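Local atomic coordinates of thiosulfate sulfurtransferase (Pseudomonas aeruginosa, PDB entry 1YT8), a protein that probably transfers sulfur from thiosulfate to cyanide, a rhodanese reaction, and is built from four successive rhodanese-like domains. Residues A402-R407 against A412-R417; L442-V447 against V458-G463; A385-L388 against G392-V395; R489-R492 against D498-R501; L46-L51 against A76-Q81. One frame throughout, in Å; residues are numbered along the deposited sequence.

How the contacts relate
Following the chain from its N terminus, contact 5 comes first: it closes a long loop in the first rhodanese-like domain, joining 46-51 to helix 75-85. The next three lie in the last such domain. Contact 3 closes the short turn into strand 393-397, contact 1 the turn from helix 401-406 to strand 413-414, and contact 2 the connection from helix 441-454 to strand 458-461. Contact 4 follows, in the loop leading to helix 501-512. All five are in series; none nests or crosses. Contacts 1, 2 and 3 share one parallel sheet, while R417 and L442 meet S49, so the first and last domains touch where contacts 1, 2 and 5 converge.

Contact 1. Residues A402-R407 against A412-R417; sequences ANYAKR and AAWVLR
Y404 approaches W414 and A412 from helix 401-406, and its side chain is usefully read from root to tip. CB lies 3.7 Å from CD1 of the W414 indole. CG stands anti to the backbone N (chi1 173°), which aims the ring from the helix at strand 413-414. There the six-membered ring receives W414 CB almost squarely over the middle of one face, 3.6 Å from the ring centroid, a CH-pi contact. The indole itself takes neither a stacked nor an edge-on position: its five-membered ring makes a plane angle of 46° with the tyrosine. Farther out, Y404 CE1 passes 4.4 Å from A412 CB. The hydroxyl then completes the reach, with Y404 OH donating to A412 O at 2.7 Å; the C=O...OH angle is 145° and the donor is tilted away from the carbonyl plane. L481 N also hydrogen-bonds to this OH, while the ring of H408 stacks on Y404. The indole N-H has its own partner, W414 NE1 bonding to T399 O. The helix and strand in contact belong to the beta-alpha-beta unit 393-397, 401-406, 413-414 of the rhodanese-like domain. Chemically, the outcome is a buried phenol whose polar end is paired with two backbone groups, A412 O and L481 N, while one face takes W414 CB and H408 stacks on the ring, which probably limits the ring's freedom to turn.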
# COMPACT_ATOMS: atom_id res chain seq x y z
N ALA A 402 -15.02 7.29 2.50
CA ALA A 402 -14.45 8.61 2.22
C ALA A 402 -15.00 9.14 0.89
O ALA A 402 -15.31 10.32 0.77
CB ALA A 402 -12.92 8.54 2.18
N ASN A 403 -15.10 8.26 -0.11
CA ASN A 403 -15.62 8.64 -1.42
C ASN A 403 -17.10 8.99 -1.32
O ASN A 403 -17.56 9.95 -1.94
CB ASN A 403 -15.44 7.51 -2.44
CG ASN A 403 -13.98 7.18 -2.70
OD1 ASN A 403 -13.13 8.07 -2.72
ND2 ASN A 403 -13.69 5.90 -2.91
N TYR A 404 -17.83 8.19 -0.56
CA TYR A 404 -19.25 8.40 -0.36
C TYR A 404 -19.52 9.80 0.20
O TYR A 404 -20.37 10.53 -0.31
CB TYR A 404 -19.81 7.34 0.59
CG TYR A 404 -21.25 7.56 0.99
CD1 TYR A 404 -22.30 7.17 0.16
CD2 TYR A 404 -21.56 8.17 2.21
CE1 TYR A 404 -23.63 7.39 0.54
CE2 TYR A 404 -22.88 8.39 2.59
CZ TYR A 404 -23.91 8.00 1.75
OH TYR A 404 -25.21 8.22 2.15
N ALA A 405 -18.79 10.16 1.25
CA ALA A 405 -18.95 11.46 1.90
C ALA A 405 -18.66 12.61 0.94
O ALA A 405 -19.20 13.71 1.10
CB ALA A 405 -18.02 11.55 3.11
N LYS A 406 -17.82 12.36 -0.05
CA LYS A 406 -17.47 13.39 -1.02
C LYS A 406 -18.57 13.60 -2.05
O LYS A 406 -18.87 14.74 -2.44
CB LYS A 406 -16.16 13.02 -1.72
CG LYS A 406 -15.68 14.05 -2.73
CD LYS A 406 -14.28 13.72 -3.24
CE LYS A 406 -13.81 14.73 -4.29
NZ LYS A 406 -13.78 16.13 -3.77
N ARG A 407 -19.19 12.51 -2.49
CA ARG A 407 -20.25 12.60 -3.49
C ARG A 407 -20.94 11.26 -3.70
O ARG A 407 -20.29 10.23 -3.82
CB ARG A 407 -19.64 13.07 -4.82
CG ARG A 407 -20.64 13.37 -5.92
CD ARG A 407 -19.90 13.70 -7.21
NE ARG A 407 -19.10 12.56 -7.66
CZ ARG A 407 -18.24 12.59 -8.67
NH1 ARG A 407 -18.06 13.70 -9.36
NH2 ARG A 407 -17.57 11.49 -9.00
N ALA A 412 -28.78 7.48 -1.45
CA ALA A 412 -28.00 6.25 -1.34
C ALA A 412 -27.53 6.00 0.09
O ALA A 412 -27.24 6.94 0.84
CB ALA A 412 -26.79 6.32 -2.27
N ALA A 413 -27.47 4.73 0.48
CA ALA A 413 -27.01 4.35 1.81
C ALA A 413 -25.63 3.72 1.69
O ALA A 413 -25.42 2.83 0.87
CB ALA A 413 -27.99 3.35 2.44
N TRP A 414 -24.68 4.19 2.49
CA TRP A 414 -23.34 3.62 2.44
C TRP A 414 -23.33 2.33 3.25
O TRP A 414 -23.90 2.26 4.34
CB TRP A 414 -22.29 4.58 3.00
CG TRP A 414 -20.91 3.99 2.94
CD1 TRP A 414 -20.13 3.84 1.83
CD2 TRP A 414 -20.20 3.37 4.02
NE1 TRP A 414 -18.98 3.16 2.15
CE2 TRP A 414 -18.99 2.86 3.49
CE3 TRP A 414 -20.47 3.20 5.39
CZ2 TRP A 414 -18.05 2.18 4.27
CZ3 TRP A 414 -19.53 2.52 6.17
CH2 TRP A 414 -18.33 2.02 5.61
N VAL A 415 -22.68 1.30 2.72
CA VAL A 415 -22.61 0.02 3.40
C VAL A 415 -21.25 -0.65 3.25
O VAL A 415 -20.47 -0.32 2.36
CB VAL A 415 -23.66 -0.98 2.84
CG1 VAL A 415 -25.07 -0.43 3.01
CG2 VAL A 415 -23.38 -1.24 1.37
N LEU A 416 -21.00 -1.60 4.14
CA LEU A 416 -19.79 -2.41 4.13
C LEU A 416 -20.25 -3.73 3.55
O LEU A 416 -21.22 -4.32 4.05
CB LEU A 416 -19.27 -2.65 5.54
CG LEU A 416 -18.47 -1.55 6.25
CD1 LEU A 416 -18.17 -2.00 7.68
CD2 LEU A 416 -17.19 -1.28 5.48
N ARG A 417 -19.59 -4.22 2.52
CA ARG A 417 -19.99 -5.48 1.93
C ARG A 417 -19.87 -6.61 2.95
O ARG A 417 -20.63 -7.58 2.91
CB ARG A 417 -19.13 -5.80 0.71
CG ARG A 417 -19.53 -7.11 0.03
CD ARG A 417 -18.64 -7.41 -1.15
NE ARG A 417 -18.88 -8.75 -1.66
CZ ARG A 417 -17.97 -9.46 -2.32
NH1 ARG A 417 -16.76 -8.94 -2.55
NH2 ARG A 417 -18.25 -10.68 -2.75

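Contact 2. Residues L442-V447 against V458-G463; sequences LARFAV and VFLLDG
Torsions decide how L460 and R444 meet. On the strand, chi1 of L460 (179°) carries CG out to helix 441-454, and chi2 (67°) then parts CD1 from CD2. On the helix, R444 starts out extended and then bends at chi3 (-74°), folding its guanidinium back over the leucine. The two side chains lie nearly perpendicular, and the methyls divide the work. CD2 sits 3.5 Å above the guanidinium plane of R444, displaced toward the rim of the group, and also touches the root of that chain, R444 CB, at 3.7 Å. CD1 turns to the helix surface, where it meets A443 CB at 3.6 Å and the R444 backbone N at 3.7 Å. The arginine thus lays a flat, charged group over an aliphatic branch while R444 NH1 is hydrogen-bonded to P374 O. Two residues earlier on the strand, V458 meets V447 of the helix, CG1 to CG1 at 4.0 Å. No hydrogen bond joins the two segments; shape and burial carry the contact, and L435 of the neighbouring strand 432-436 lies against A443, V447 and V458. The short helix and strand axes run nearly antiparallel, at 169°, and approach to 8.6 Å. This is the return limb of a beta-alpha-beta crossover, strand 432-436, helix 441-454, strand 458-461, as expected of the parallel-sheet rhodanese fold.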
# COMPACT_ATOMS: atom_id res chain seq x y z
N LEU A 442 -17.17 -3.32 -7.77
CA LEU A 442 -17.32 -3.98 -6.48
C LEU A 442 -18.77 -4.35 -6.19
O LEU A 442 -19.05 -5.41 -5.63
CB LEU A 442 -16.79 -3.10 -5.35
CG LEU A 442 -16.96 -3.70 -3.94
CD1 LEU A 442 -16.51 -5.16 -3.94
CD2 LEU A 442 -16.15 -2.89 -2.94
N ALA A 443 -19.70 -3.48 -6.58
CA ALA A 443 -21.11 -3.73 -6.36
C ALA A 443 -21.60 -5.00 -7.07
O ALA A 443 -22.47 -5.71 -6.56
CB ALA A 443 -21.94 -2.53 -6.81
N ARG A 444 -21.02 -5.29 -8.23
CA ARG A 444 -21.39 -6.47 -9.00
C ARG A 444 -21.13 -7.76 -8.22
O ARG A 444 -21.92 -8.70 -8.29
CB ARG A 444 -20.60 -6.51 -10.33
CG ARG A 444 -20.90 -7.74 -11.19
CD ARG A 444 -20.07 -7.75 -12.48
NE ARG A 444 -20.54 -6.78 -13.47
CZ ARG A 444 -21.57 -6.97 -14.29
NH1 ARG A 444 -22.27 -8.10 -14.24
NH2 ARG A 444 -21.92 -6.03 -15.16
N PHE A 445 -20.03 -7.80 -7.47
CA PHE A 445 -19.70 -8.98 -6.69
C PHE A 445 -20.61 -9.15 -5.48
O PHE A 445 -20.63 -10.21 -4.85
CB PHE A 445 -18.24 -8.91 -6.23
CG PHE A 445 -17.25 -9.27 -7.30
CD1 PHE A 445 -16.97 -10.60 -7.59
CD2 PHE A 445 -16.62 -8.27 -8.04
CE1 PHE A 445 -16.09 -10.93 -8.61
CE2 PHE A 445 -15.74 -8.60 -9.06
CZ PHE A 445 -15.47 -9.94 -9.35
N ALA A 446 -21.38 -8.11 -5.16
CA ALA A 446 -22.27 -8.14 -4.01
C ALA A 446 -23.73 -8.48 -4.35
O ALA A 446 -24.53 -8.72 -3.45
CB ALA A 446 -22.21 -6.80 -3.28
N VAL A 447 -24.06 -8.49 -5.63
CA VAL A 447 -25.43 -8.78 -6.05
C VAL A 447 -25.99 -10.08 -5.46
O VAL A 447 -27.07 -10.08 -4.87
CB VAL A 447 -25.55 -8.82 -7.59
CG1 VAL A 447 -26.96 -9.24 -8.00
CG2 VAL A 447 -25.22 -7.45 -8.17
N VAL A 458 -32.85 -7.45 -7.19
CA VAL A 458 -31.62 -6.68 -7.04
C VAL A 458 -31.05 -6.34 -8.41
O VAL A 458 -30.97 -7.20 -9.29
CB VAL A 458 -30.56 -7.46 -6.22
CG1 VAL A 458 -29.30 -6.61 -6.05
CG2 VAL A 458 -31.12 -7.82 -4.85
N PHE A 459 -30.65 -5.08 -8.58
CA PHE A 459 -30.08 -4.59 -9.83
C PHE A 459 -28.74 -3.90 -9.62
O PHE A 459 -28.44 -3.43 -8.52
CB PHE A 459 -31.04 -3.60 -10.49
CG PHE A 459 -32.31 -4.23 -10.98
CD1 PHE A 459 -32.45 -4.58 -12.31
CD2 PHE A 459 -33.35 -4.51 -10.09
CE1 PHE A 459 -33.62 -5.20 -12.76
CE2 PHE A 459 -34.52 -5.12 -10.53
CZ PHE A 459 -34.65 -5.47 -11.87
N LEU A 460 -27.96 -3.84 -10.69
CA LEU A 460 -26.65 -3.19 -10.67
C LEU A 460 -26.73 -1.93 -11.54
O LEU A 460 -27.17 -1.99 -12.68
CB LEU A 460 -25.58 -4.12 -11.25
CG LEU A 460 -24.16 -3.56 -11.31
CD1 LEU A 460 -23.63 -3.36 -9.90
CD2 LEU A 460 -23.25 -4.53 -12.08
N LEU A 461 -26.31 -0.80 -10.98
CA LEU A 461 -26.32 0.44 -11.73
C LEU A 461 -25.25 0.35 -12.81
O LEU A 461 -24.06 0.21 -12.51
CB LEU A 461 -26.03 1.63 -10.81
CG LEU A 461 -26.04 3.01 -11.47
CD1 LEU A 461 -27.38 3.25 -12.14
CD2 LEU A 461 -25.77 4.08 -10.42
N ASP A 462 -25.68 0.43 -14.07
CA ASP A 462 -24.79 0.34 -15.22
C ASP A 462 -23.77 1.49 -15.19
O ASP A 462 -24.13 2.64 -15.41
CB ASP A 462 -25.60 0.43 -16.52
CG ASP A 462 -24.90 -0.22 -17.70
OD1 ASP A 462 -23.66 -0.13 -17.80
OD2 ASP A 462 -25.61 -0.82 -18.54
N GLY A 463 -22.51 1.16 -14.93
CA GLY A 463 -21.48 2.19 -14.90
C GLY A 463 -21.27 2.84 -13.54
O GLY A 463 -20.42 3.72 -13.39

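Contact 3. Residues A385-L388 against G392-V395; sequences ADWL and GTRV
W387 sets its CB and indole CE3 against T393 OG1, the two chains running across one another. The setting is the rhodanese-like alpha/beta fold, at the short turn that carries the chain from helix 381-387 into strand 393-397 of the parallel sheet. T393 OG1 is 3.8 Å from W387 CB and 3.9 Å from W387 CE3, and T393 CG2 also reaches W387 CE3, at 4.1 Å. L388 CD2 comes to the same methyl, T393 CG2, at 4.1 Å and to V395 CG2 at 4.0 Å, bridging two residues that project from the same side of the strand. The torsion of T393 (chi1 -62°) puts OG1 beside the backbone N, facing W387, and CG2 opposite that N, where W387 CE3 and L388 CD2 can both meet it. R432 of strand 432-436 serves both sides of the contact, its NE hydrogen-bonding to T393 OG1 and its charge engaging W387 in a cation-pi interaction. A polar link also spans the turn through one water molecule, which donates to W387 O at 2.8 Å and is hydrogen-bonded to T393 OG1 at 2.6 Å.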
# COMPACT_ATOMS: atom_id res chain seq x y z
N ALA A 385 -33.09 7.14 -11.85
CA ALA A 385 -33.61 8.44 -11.44
C ALA A 385 -35.14 8.39 -11.40
O ALA A 385 -35.75 8.86 -10.44
CB ALA A 385 -33.14 9.53 -12.41
N ASP A 386 -35.74 7.79 -12.43
CA ASP A 386 -37.20 7.66 -12.48
C ASP A 386 -37.69 6.84 -11.28
O ASP A 386 -38.63 7.25 -10.60
CB ASP A 386 -37.63 6.99 -13.78
CG ASP A 386 -37.65 7.96 -14.95
OD1 ASP A 386 -37.70 7.49 -16.11
OD2 ASP A 386 -37.64 9.18 -14.72
N TRP A 387 -37.06 5.70 -11.04
CA TRP A 387 -37.43 4.84 -9.92
C TRP A 387 -37.43 5.60 -8.60
O TRP A 387 -38.35 5.46 -7.79
CB TRP A 387 -36.45 3.67 -9.81
CG TRP A 387 -36.69 2.54 -10.78
CD1 TRP A 387 -37.40 2.60 -11.95
CD2 TRP A 387 -36.21 1.20 -10.67
NE1 TRP A 387 -37.39 1.37 -12.57
CE2 TRP A 387 -36.67 0.49 -11.80
CE3 TRP A 387 -35.44 0.52 -9.71
CZ2 TRP A 387 -36.37 -0.86 -12.01
CZ3 TRP A 387 -35.15 -0.83 -9.92
CH2 TRP A 387 -35.62 -1.50 -11.07
N LEU A 388 -36.39 6.40 -8.38
CA LEU A 388 -36.26 7.17 -7.15
C LEU A 388 -37.33 8.24 -6.97
O LEU A 388 -37.41 8.88 -5.92
CB LEU A 388 -34.87 7.80 -7.08
CG LEU A 388 -33.72 6.79 -6.94
CD1 LEU A 388 -32.38 7.49 -7.02
CD2 LEU A 388 -33.86 6.05 -5.62
N GLY A 392 -39.66 3.02 -2.25
CA GLY A 392 -39.58 1.59 -2.52
C GLY A 392 -38.25 1.11 -3.08
O GLY A 392 -37.96 -0.09 -3.06
N THR A 393 -37.44 2.03 -3.59
CA THR A 393 -36.15 1.66 -4.15
C THR A 393 -35.02 2.00 -3.19
O THR A 393 -34.85 3.16 -2.80
CB THR A 393 -35.89 2.39 -5.49
OG1 THR A 393 -36.88 2.01 -6.45
CG2 THR A 393 -34.51 2.03 -6.03
N ARG A 394 -34.25 0.98 -2.81
CA ARG A 394 -33.12 1.19 -1.91
C ARG A 394 -31.81 1.13 -2.68
O ARG A 394 -31.51 0.15 -3.37
CB ARG A 394 -33.11 0.13 -0.80
CG ARG A 394 -31.90 0.22 0.13
CD ARG A 394 -31.86 1.57 0.86
NE ARG A 394 -32.85 1.64 1.93
CZ ARG A 394 -33.16 2.75 2.60
NH1 ARG A 394 -32.57 3.90 2.30
NH2 ARG A 394 -34.06 2.70 3.57
N VAL A 395 -31.04 2.20 -2.58
CA VAL A 395 -29.75 2.27 -3.27
C VAL A 395 -28.65 2.05 -2.24
O VAL A 395 -28.58 2.74 -1.23
CB VAL A 395 -29.54 3.64 -3.94
CG1 VAL A 395 -28.15 3.71 -4.56
CG2 VAL A 395 -30.61 3.86 -5.01
O HOH W 1 -39.14 3.25 -6.26

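Contact 4. Residues R489-R492 against D498-R501; sequences RYRR and DNPR
Segments 489-492 and 498-501 are both largely irregular backbone, and they keep well apart: the nearest pair of CA atoms, those of R492 and N499, is separated by 8.4 Å. Both belong to the irregular loop after the last rhodanese-like domain's helix 464-470, and P500 occupies the N-cap position of helix 501-512. Side chains therefore have to bridge the gap, and R491 does most of it. Its chain is fully extended from CG to NE and reaches straight across to the second segment. At its end R491 NH2 donates to D498 O at 2.9 Å, a weak bond because the N-H...O angle is only 117°, and a long salt bridge of 3.7 Å links R491 NH2 to D498 OD2. N499 runs counter to the arginine, its amide plane turned 44° from the guanidinium, while N499 ND2 bonds to E495 O. R492 goes elsewhere, pairing its NH2 with E32 in a salt bridge. A water molecule completes the bridge: lying in the guanidinium plane, it accepts from R491 NE at 2.7 Å and donates to N499 OD1 at 2.8 Å, with a weaker bond to D498 OD2. Over one face of the R491 guanidinium lies P500 CD, 4.1 Å from R491 NH2.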
# COMPACT_ATOMS: atom_id res chain seq x y z
N ARG A 489 -11.37 2.39 6.77
CA ARG A 489 -10.05 3.01 6.65
C ARG A 489 -9.43 3.41 7.98
O ARG A 489 -10.07 4.04 8.82
CB ARG A 489 -10.11 4.24 5.73
CG ARG A 489 -8.81 5.04 5.74
CD ARG A 489 -8.76 6.13 4.69
NE ARG A 489 -7.51 6.88 4.77
CZ ARG A 489 -7.19 7.71 5.76
NH1 ARG A 489 -8.04 7.91 6.76
NH2 ARG A 489 -6.01 8.32 5.77
N TYR A 490 -8.17 3.05 8.16
CA TYR A 490 -7.44 3.40 9.38
C TYR A 490 -6.98 4.84 9.23
O TYR A 490 -6.37 5.21 8.22
CB TYR A 490 -6.23 2.48 9.55
CG TYR A 490 -5.24 2.97 10.59
CD1 TYR A 490 -5.64 3.24 11.90
CD2 TYR A 490 -3.89 3.16 10.26
CE1 TYR A 490 -4.72 3.67 12.87
CE2 TYR A 490 -2.97 3.59 11.22
CZ TYR A 490 -3.39 3.85 12.52
OH TYR A 490 -2.47 4.26 13.46
N ARG A 491 -7.27 5.66 10.23
CA ARG A 491 -6.89 7.07 10.21
C ARG A 491 -5.39 7.19 10.51
O ARG A 491 -4.98 7.27 11.66
CB ARG A 491 -7.69 7.84 11.26
CG ARG A 491 -7.51 9.35 11.23
CD ARG A 491 -8.34 10.01 12.32
NE ARG A 491 -8.27 11.47 12.28
CZ ARG A 491 -8.89 12.27 13.14
NH1 ARG A 491 -9.63 11.75 14.12
NH2 ARG A 491 -8.78 13.59 13.03
N ARG A 492 -4.58 7.17 9.45
CA ARG A 492 -3.13 7.27 9.61
C ARG A 492 -2.73 8.63 10.18
O ARG A 492 -3.00 9.68 9.58
CB ARG A 492 -2.47 7.03 8.25
CG ARG A 492 -2.75 5.64 7.66
CD ARG A 492 -2.58 5.64 6.15
NE ARG A 492 -2.60 4.30 5.56
CZ ARG A 492 -3.67 3.51 5.49
NH1 ARG A 492 -4.84 3.91 5.99
NH2 ARG A 492 -3.57 2.32 4.92
N ASP A 498 -5.12 17.15 9.98
CA ASP A 498 -6.19 17.26 10.96
C ASP A 498 -6.14 16.21 12.08
O ASP A 498 -7.15 15.94 12.72
CB ASP A 498 -7.55 17.20 10.26
CG ASP A 498 -7.76 15.90 9.51
OD1 ASP A 498 -6.88 15.53 8.70
OD2 ASP A 498 -8.81 15.26 9.73
N ASN A 499 -4.97 15.64 12.31
CA ASN A 499 -4.81 14.64 13.37
C ASN A 499 -4.37 15.38 14.63
O ASN A 499 -3.49 16.23 14.59
CB ASN A 499 -3.73 13.62 12.99
CG ASN A 499 -4.13 12.76 11.81
OD1 ASN A 499 -5.02 11.91 11.92
ND2 ASN A 499 -3.47 12.96 10.68
N PRO A 500 -4.99 15.06 15.78
CA PRO A 500 -4.59 15.74 17.01
C PRO A 500 -3.13 15.46 17.38
O PRO A 500 -2.61 14.37 17.10
CB PRO A 500 -5.58 15.21 18.05
CG PRO A 500 -5.92 13.85 17.53
CD PRO A 500 -6.06 14.08 16.05
N ARG A 501 -2.48 16.44 17.99
CA ARG A 501 -1.08 16.32 18.39
C ARG A 501 -0.84 15.04 19.19
O ARG A 501 0.22 14.42 19.06
CB ARG A 501 -0.66 17.54 19.21
CG ARG A 501 -0.71 18.86 18.44
CD ARG A 501 -0.55 20.06 19.37
NE ARG A 501 0.74 20.08 20.05
CZ ARG A 501 1.86 20.59 19.54
NH1 ARG A 501 1.84 21.13 18.33
NH2 ARG A 501 2.99 20.55 20.23
O HOH W 2 -7.03 12.46 10.09

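Contact 5. Residues L46-L51 against A76-Q81; sequences LPLSRL and APVAAQ
L48 and L51 meet V78 and A79 without any ring or planar side chain between them; the flat group at hand is the guanidinium of R50, which has P47 CG of its own segment over one face, 3.3 Å above the plane and displaced toward the rim. The contact proper is made by leucine branches. In L48, chi1 (177°) carries CG toward helix 75-85, and chi2 near 70° parts the methyls between A79 and V78. L48 CD1 rests on A79, 3.6 Å from A79 CA and 3.7 Å from A79 CB, close against the helix backbone because alanine is so small. L48 CD2 meets V78 CG1 at 4.0 Å. L51 continues the surface one turn on: its CD2 approaches the carbonyl, A79 O, at 3.9 Å. The turn that places both leucines is held by backbone bonds from R50 N to P47 O and from L51 N to L48 O, and L48 also packs on L75 and R82, L51 on L83. In fold terms, the connection from edge strand 44-45 to helix 51-58 is docked on helix 75-85, within the alpha/beta architecture of a rhodanese-like domain, whose parallel strands run in the order 1-5-4-2-3.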
# COMPACT_ATOMS: atom_id res chain seq x y z
N LEU A 46 -6.48 -7.99 3.67
CA LEU A 46 -7.27 -8.07 2.45
C LEU A 46 -8.71 -8.27 2.91
O LEU A 46 -9.19 -9.40 3.03
CB LEU A 46 -6.82 -9.22 1.54
CG LEU A 46 -7.67 -9.38 0.27
CD1 LEU A 46 -7.92 -8.03 -0.37
CD2 LEU A 46 -6.96 -10.33 -0.71
N PRO A 47 -9.40 -7.16 3.20
CA PRO A 47 -10.79 -7.18 3.66
C PRO A 47 -11.69 -8.05 2.80
O PRO A 47 -11.65 -7.99 1.57
CB PRO A 47 -11.19 -5.71 3.60
CG PRO A 47 -9.89 -5.00 3.91
CD PRO A 47 -8.92 -5.78 3.04
N LEU A 48 -12.50 -8.88 3.46
CA LEU A 48 -13.44 -9.74 2.75
C LEU A 48 -14.20 -8.89 1.74
O LEU A 48 -14.49 -9.33 0.63
CB LEU A 48 -14.43 -10.36 3.74
CG LEU A 48 -15.54 -11.24 3.14
CD1 LEU A 48 -14.94 -12.54 2.61
CD2 LEU A 48 -16.58 -11.54 4.22
N SER A 49 -14.49 -7.65 2.12
CA SER A 49 -15.22 -6.72 1.25
C SER A 49 -14.65 -6.55 -0.16
O SER A 49 -15.41 -6.32 -1.11
CB SER A 49 -15.33 -5.35 1.92
OG SER A 49 -16.17 -5.41 3.06
N ARG A 50 -13.33 -6.64 -0.30
CA ARG A 50 -12.71 -6.50 -1.61
C ARG A 50 -11.77 -7.65 -1.98
O ARG A 50 -10.88 -7.50 -2.82
CB ARG A 50 -11.96 -5.15 -1.71
CG ARG A 50 -10.89 -4.90 -0.64
CD ARG A 50 -10.16 -3.59 -0.95
NE ARG A 50 -9.11 -3.25 0.02
CZ ARG A 50 -9.33 -2.67 1.20
NH1 ARG A 50 -10.56 -2.36 1.59
NH2 ARG A 50 -8.30 -2.38 1.99
N LEU A 51 -11.98 -8.79 -1.35
CA LEU A 51 -11.18 -9.99 -1.58
C LEU A 51 -11.01 -10.34 -3.06
O LEU A 51 -9.89 -10.50 -3.54
CB LEU A 51 -11.80 -11.18 -0.84
CG LEU A 51 -11.14 -12.56 -0.97
CD1 LEU A 51 -9.77 -12.54 -0.33
CD2 LEU A 51 -12.02 -13.61 -0.31
N ALA A 76 -13.82 -14.89 8.43
CA ALA A 76 -12.84 -15.87 7.96
C ALA A 76 -13.44 -17.06 7.22
O ALA A 76 -13.01 -17.39 6.11
CB ALA A 76 -11.98 -16.34 9.13
N PRO A 77 -14.43 -17.75 7.81
CA PRO A 77 -15.00 -18.89 7.10
C PRO A 77 -15.60 -18.54 5.74
O PRO A 77 -15.52 -19.35 4.81
CB PRO A 77 -16.04 -19.43 8.09
CG PRO A 77 -16.38 -18.23 8.94
CD PRO A 77 -15.03 -17.59 9.14
N VAL A 78 -16.18 -17.35 5.61
CA VAL A 78 -16.76 -16.92 4.34
C VAL A 78 -15.63 -16.67 3.34
O VAL A 78 -15.71 -17.06 2.18
CB VAL A 78 -17.58 -15.61 4.52
CG1 VAL A 78 -18.08 -15.11 3.17
CG2 VAL A 78 -18.76 -15.87 5.45
N ALA A 79 -14.56 -16.03 3.81
CA ALA A 79 -13.41 -15.75 2.96
C ALA A 79 -12.80 -17.06 2.45
O ALA A 79 -12.47 -17.18 1.27
CB ALA A 79 -12.37 -14.96 3.74
N ALA A 80 -12.66 -18.03 3.34
CA ALA A 80 -12.09 -19.33 2.98
C ALA A 80 -12.88 -20.01 1.87
O ALA A 80 -12.30 -20.57 0.94
CB ALA A 80 -12.02 -20.23 4.21
N GLN A 81 -14.21 -19.97 1.98
CA GLN A 81 -15.08 -20.59 0.99
C GLN A 81 -14.97 -19.90 -0.37
O GLN A 81 -14.88 -20.56 -1.41
CB GLN A 81 -16.54 -20.55 1.45
CG GLN A 81 -17.51 -21.23 0.51
CD GLN A 81 -17.21 -22.71 0.34
OE1 GLN A 81 -17.10 -23.45 1.32
NE2 GLN A 81 -17.08 -23.16 -0.91